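Local structure of variant surface glycoprotein MITat 1.13 (Trypanosoma brucei, 6Z8H) at residues A[49-54]-A[276-281]; A[74-79]-A[345-350]. The protein probably forms part of the dense surface coat of the parasite and helps it evade host immunity through antigenic variation. All coordinates share one frame; numbering follows the deposited sequence.

Interaction 1. Residues A[49-54]-A[276-281]; sequences TSKYAD and ASTPCS. With SO4 (sulfate ion), chain G.
The oxygen of a bridging water is the best-held polar atom between the two segments, fixed by two hydrogen bonds in which it is the donor. It gives one hydrogen to Lys51 O at 2.9 Å and the other to Pro279 O at 2.7 Å, so a helix carbonyl and a loop carbonyl are joined although both are acceptors. Beside this bridge Lys51 CB presses on Ser277 O at 3.1 Å, a tight approach that is no hydrogen bond. The Lys51 chain, with CG anti to its carbonyl carbon and a bend at chi2 (-63°), runs alongside Thr278 in the same direction; its CG lies 4.0 Å from Thr278 CG2 before the ammonium end leads away. Pro279 points at the helix and crosses Tyr52 at about a right angle, its CG 4.1 Å from Tyr52 CD1. With CG anti to the backbone N (chi1 -175°), Tyr52 also reaches the sulfate, probably taken up from the crystallisation liquor: Tyr52 OH donates to sulfate O2 at 2.9 Å, and the sulfur lies in the ring plane at the edge. The ion is bound as well by Arg106, and by Tyr52 and Arg106 of the second subunit, which places it at the dimer interface. Both helices hold the loop at Cys280, helix 78-129 by the disulfide to Cys98 and helix 34-75 by a hydrogen bond from Asn58. Between residues 49-54 and 276-281 themselves, the two acceptor carbonyls cannot bond each other, and water and carbon contacts make the join.

Interaction 2. Residues A[74-79]-A[345-350]; sequences LAAVPT and GSTRIP
This is a small, mainly apolar contact, without hydrogen bonds between the segments, at the turn of the helical hairpin that forms the long stalk of A-type variant surface glycoproteins, where helix 34-75 gives way to helix 78-129 and a two-stranded β-hairpin lies against the bend. Ala75 is the last residue of the first helix; Ala76 leaves the helical conformation (psi 162°) and Val77 takes the N-cap position of the next. Across from them, residues 347-349 lead from the end of helix 336-345 into strand 348-351, which pairs antiparallel with strand 358-361. Thr347 shows its two branches to different neighbours. Its OG1 lies anti to the carbonyl carbon (chi1 -58°) and is hydrogen-bonded to the carbonyls of Asp343 and Ile344 at the end of helix 336-345. Its CG2, anti to the backbone N, faces the turn instead, 4.1 Å from Ala76 CB and 3.9 Å from Ala76 N. Ile349 puts CG1 in the crowded position between backbone N and carbonyl carbon (chi1 56°), so that CG2 is the branch brought to Ala75, while the side chain also packs on Ala374 of helix 368-383. Arg348 takes its guanidinium away from the bend, where NH2 is hydrogen-bonded to Thr359 OG1 of the partner strand. Next to Ala75, Leu74 packs on Leu379 of the second subunit. The methyl of Ala75 is the focus of the contact: its CB meets Thr347 CG2 at 3.8 Å, Ile349 CG2 at 3.7 Å and, between these two residues, Arg348 O at 3.7 Å.

Overall arrangement
Both contacts use helix 34-75, interaction 1 along its length and interaction 2 at its last turn, with centres 34 Å apart and nearest atoms about 21 Å apart. Interaction 1 lies near the middle of the elongated chain and is a surface contact, bridged by water and flanked by an ion at the dimer interface. Interaction 2, about 41 Å from the chain centre, is smaller, partly buried and without hydrogen bonds between its segments, built mainly from methyl groups of alanine, threonine and isoleucine. A loop backed by helix 78-129 is laid on the stalk in one case; in the other it is a β-hairpin, and helix 368-383 packs on Ala75 and Ile349. Their segments alternate along the sequence.

Interaction 1. Residues A[49-54]-A[276-281]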
loop_
_atom_site.group_PDB
_atom_site.type_symbol
_atom_site.label_atom_id
_atom_site.label_comp_id
_atom_site.label_asym_id
_atom_site.label_seq_id
_atom_site.Cartn_x
_atom_site.Cartn_y
_atom_site.Cartn_z
ATOM N N THR A 49 -8.615 -4.310 1.480
ATOM C CA THR A 49 -7.267 -4.872 1.577
ATOM C C THR A 49 -7.273 -6.267 2.188
ATOM O O THR A 49 -6.425 -7.098 1.831
ATOM C CB THR A 49 -6.342 -3.951 2.373
ATOM O OG1 THR A 49 -6.870 -3.766 3.695
ATOM C CG2 THR A 49 -6.225 -2.599 1.692
ATOM N N SER A 50 -8.245 -6.571 3.039
ATOM C CA SER A 50 -8.333 -7.904 3.614
ATOM C C SER A 50 -8.715 -8.910 2.547
ATOM O O SER A 50 -8.134 -9.995 2.482
ATOM C CB SER A 50 -9.370 -7.943 4.738
ATOM O OG SER A 50 -9.184 -9.103 5.540
ATOM N N LYS A 51 -9.659 -8.553 1.665
ATOM C CA LYS A 51 -10.002 -9.461 0.570
ATOM C C LYS A 51 -8.851 -9.594 -0.422
ATOM O O LYS A 51 -8.619 -10.680 -0.967
ATOM C CB LYS A 51 -11.248 -8.958 -0.147
ATOM C CG LYS A 51 -12.533 -9.043 0.689
ATOM C CD LYS A 51 -12.942 -10.476 1.072
ATOM C CE LYS A 51 -14.252 -10.507 1.856
ATOM N NZ LYS A 51 -14.578 -11.853 2.387
ATOM N N TYR A 52 -8.154 -8.498 -0.712
ATOM C CA TYR A 52 -7.000 -8.571 -1.597
ATOM C C TYR A 52 -5.955 -9.520 -1.030
ATOM O O TYR A 52 -5.425 -10.372 -1.763
ATOM C CB TYR A 52 -6.419 -7.162 -1.816
ATOM C CG TYR A 52 -5.286 -7.135 -2.815
ATOM C CD1 TYR A 52 -5.537 -7.081 -4.180
ATOM C CD2 TYR A 52 -3.968 -7.155 -2.395
ATOM C CE1 TYR A 52 -4.514 -7.080 -5.099
ATOM C CE2 TYR A 52 -2.939 -7.164 -3.308
ATOM C CZ TYR A 52 -3.214 -7.093 -4.654
ATOM O OH TYR A 52 -2.174 -7.089 -5.548
ATOM N N ALA A 53 -5.682 -9.435 0.276
ATOM C CA ALA A 53 -4.719 -10.330 0.915
ATOM C C ALA A 53 -5.181 -11.779 0.865
ATOM O O ALA A 53 -4.365 -12.694 0.702
ATOM C CB ALA A 53 -4.477 -9.883 2.358
ATOM N N ASP A 54 -6.479 -12.001 1.026
ATOM C CA ASP A 54 -7.017 -13.336 0.858
ATOM C C ASP A 54 -6.703 -13.821 -0.542
ATOM O O ASP A 54 -6.304 -14.975 -0.749
ATOM C CB ASP A 54 -8.531 -13.309 1.053
ATOM C CG ASP A 54 -8.942 -13.099 2.485
ATOM O OD1 ASP A 54 -8.107 -13.284 3.393
ATOM O OD2 ASP A 54 -10.123 -12.741 2.707
ATOM N N ALA A 276 -13.451 -5.590 -8.626
ATOM C CA ALA A 276 -12.150 -6.050 -8.159
ATOM C C ALA A 276 -12.066 -6.194 -6.644
ATOM O O ALA A 276 -10.957 -6.278 -6.098
ATOM C CB ALA A 276 -11.058 -5.106 -8.654
ATOM N N SER A 277 -13.214 -6.229 -5.954
ATOM C CA SER A 277 -13.194 -6.270 -4.500
ATOM C C SER A 277 -12.742 -7.605 -3.937
ATOM O O SER A 277 -12.242 -7.650 -2.815
ATOM C CB SER A 277 -14.579 -5.934 -3.945
ATOM O OG SER A 277 -15.020 -4.641 -4.323
ATOM N N THR A 278 -12.909 -8.705 -4.663
ATOM C CA THR A 278 -12.635 -10.035 -4.118
ATOM C C THR A 278 -11.883 -10.852 -5.156
ATOM O O THR A 278 -12.390 -11.866 -5.657
ATOM C CB THR A 278 -13.920 -10.767 -3.705
ATOM O OG1 THR A 278 -14.856 -10.836 -4.802
ATOM C CG2 THR A 278 -14.622 -10.099 -2.511
ATOM N N PRO A 279 -10.672 -10.438 -5.499
ATOM C CA PRO A 279 -9.900 -11.160 -6.522
ATOM C C PRO A 279 -9.406 -12.504 -6.030
ATOM O O PRO A 279 -9.126 -12.724 -4.859
ATOM C CB PRO A 279 -8.711 -10.231 -6.788
ATOM C CG PRO A 279 -8.523 -9.509 -5.461
ATOM C CD PRO A 279 -9.934 -9.299 -4.916
ATOM N N CYS A 280 -9.270 -13.435 -6.981
ATOM C CA CYS A 280 -8.681 -14.752 -6.722
ATOM C C CYS A 280 -9.386 -15.464 -5.568
ATOM O O CYS A 280 -8.753 -15.944 -4.624
ATOM C CB CYS A 280 -7.179 -14.679 -6.451
ATOM S SG CYS A 280 -6.514 -16.419 -6.413
ATOM N N SER A 281 -10.719 -15.522 -5.635
ATOM C CA SER A 281 -11.458 -16.204 -4.581
ATOM C C SER A 281 -11.574 -17.710 -4.805
ATOM O O SER A 281 -11.975 -18.419 -3.876
ATOM C CB SER A 281 -12.869 -15.625 -4.426
ATOM O OG SER A 281 -13.679 -15.823 -5.562
HETATM S S SO4 G . 0.819 -6.553 -3.664
HETATM O O1 SO4 G . 1.349 -6.001 -4.882
HETATM O O2 SO4 G . 0.152 -7.794 -3.952
HETATM O O3 SO4 G . -0.118 -5.627 -3.087
HETATM O O4 SO4 G . 1.893 -6.789 -2.738
HETATM O O HOH W 1 -10.562 -12.032 -2.626
#

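Interaction 2. Residues A[74-79]-A[345-350]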
loop_
_atom_site.group_PDB
_atom_site.type_symbol
_atom_site.label_atom_id
_atom_site.label_comp_id
_atom_site.label_asym_id
_atom_site.label_seq_id
_atom_site.Cartn_x
_atom_site.Cartn_y
_atom_site.Cartn_z
ATOM N N LEU A 74 3.168 -36.423 -13.824
ATOM C CA LEU A 74 4.300 -37.023 -14.532
ATOM C C LEU A 74 4.798 -38.269 -13.824
ATOM O O LEU A 74 5.154 -39.256 -14.482
ATOM C CB LEU A 74 5.444 -36.013 -14.579
ATOM C CG LEU A 74 6.299 -35.958 -15.822
ATOM C CD1 LEU A 74 5.449 -35.274 -16.912
ATOM C CD2 LEU A 74 7.578 -35.208 -15.546
ATOM N N ALA A 75 4.804 -38.244 -12.493
ATOM C CA ALA A 75 5.421 -39.307 -11.710
ATOM C C ALA A 75 4.505 -40.478 -11.382
ATOM O O ALA A 75 5.008 -41.579 -11.171
ATOM C CB ALA A 75 5.928 -38.734 -10.387
ATOM N N ALA A 76 3.195 -40.266 -11.253
ATOM C CA ALA A 76 2.312 -41.306 -10.734
ATOM C C ALA A 76 2.104 -42.446 -11.731
ATOM O O ALA A 76 2.348 -42.318 -12.936
ATOM C CB ALA A 76 0.957 -40.700 -10.385
ATOM N N VAL A 77 1.631 -43.571 -11.196
ATOM C CA VAL A 77 1.289 -44.740 -12.003
ATOM C C VAL A 77 0.011 -44.442 -12.785
ATOM O O VAL A 77 -0.804 -43.599 -12.373
ATOM C CB VAL A 77 1.138 -46.018 -11.156
ATOM C CG1 VAL A 77 2.399 -46.341 -10.381
ATOM C CG2 VAL A 77 -0.066 -45.918 -10.226
ATOM N N PRO A 78 -0.236 -45.147 -13.893
ATOM C CA PRO A 78 -1.360 -44.762 -14.763
ATOM C C PRO A 78 -2.718 -44.687 -14.082
ATOM O O PRO A 78 -3.514 -43.818 -14.441
ATOM C CB PRO A 78 -1.340 -45.845 -15.854
ATOM C CG PRO A 78 0.094 -46.206 -15.958
ATOM C CD PRO A 78 0.651 -46.125 -14.544
ATOM N N THR A 79 -3.040 -45.617 -13.176
ATOM C CA THR A 79 -4.331 -45.548 -12.506
ATOM C C THR A 79 -4.492 -44.226 -11.772
ATOM O O THR A 79 -5.601 -43.685 -11.710
ATOM C CB THR A 79 -4.523 -46.727 -11.547
ATOM O OG1 THR A 79 -3.435 -46.782 -10.614
ATOM C CG2 THR A 79 -4.621 -48.024 -12.325
ATOM N N GLY A 345 -0.280 -35.956 -2.939
ATOM C CA GLY A 345 0.842 -35.609 -2.087
ATOM C C GLY A 345 1.741 -36.769 -1.712
ATOM O O GLY A 345 2.909 -36.548 -1.379
ATOM N N SER A 346 1.230 -37.990 -1.750
ATOM C CA SER A 346 2.008 -39.179 -1.428
ATOM C C SER A 346 2.738 -39.743 -2.643
ATOM O O SER A 346 3.446 -40.748 -2.528
ATOM C CB SER A 346 1.094 -40.265 -0.854
ATOM O OG SER A 346 0.253 -40.792 -1.858
ATOM N N THR A 347 2.554 -39.149 -3.813
ATOM C CA THR A 347 3.253 -39.617 -4.999
ATOM C C THR A 347 4.763 -39.501 -4.798
ATOM O O THR A 347 5.267 -38.447 -4.418
ATOM C CB THR A 347 2.828 -38.779 -6.201
ATOM O OG1 THR A 347 1.412 -38.859 -6.380
ATOM C CG2 THR A 347 3.491 -39.287 -7.462
ATOM N N ARG A 348 5.481 -40.595 -5.042
ATOM C CA ARG A 348 6.929 -40.622 -4.879
ATOM C C ARG A 348 7.604 -40.067 -6.129
ATOM O O ARG A 348 7.176 -40.332 -7.258
ATOM C CB ARG A 348 7.401 -42.050 -4.582
ATOM C CG ARG A 348 6.802 -42.621 -3.301
ATOM C CD ARG A 348 7.463 -43.931 -2.882
ATOM N NE ARG A 348 8.848 -43.725 -2.461
ATOM C CZ ARG A 348 9.216 -43.288 -1.257
ATOM N NH1 ARG A 348 8.305 -43.014 -0.327
ATOM N NH2 ARG A 348 10.501 -43.122 -0.975
ATOM N N ILE A 349 8.635 -39.260 -5.909
ATOM C CA ILE A 349 9.337 -38.532 -6.967
ATOM C C ILE A 349 10.826 -38.588 -6.684
ATOM O O ILE A 349 11.244 -38.851 -5.550
ATOM C CB ILE A 349 8.887 -37.063 -7.058
ATOM C CG1 ILE A 349 9.062 -36.352 -5.714
ATOM C CG2 ILE A 349 7.422 -36.991 -7.508
ATOM C CD1 ILE A 349 8.870 -34.839 -5.790
ATOM N N PRO A 350 11.652 -38.359 -7.705
ATOM C CA PRO A 350 13.109 -38.367 -7.493
ATOM C C PRO A 350 13.565 -37.217 -6.606
ATOM O O PRO A 350 13.016 -36.115 -6.655
ATOM C CB PRO A 350 13.688 -38.223 -8.907
ATOM C CG PRO A 350 12.584 -38.479 -9.826
ATOM C CD PRO A 350 11.288 -38.182 -9.116
#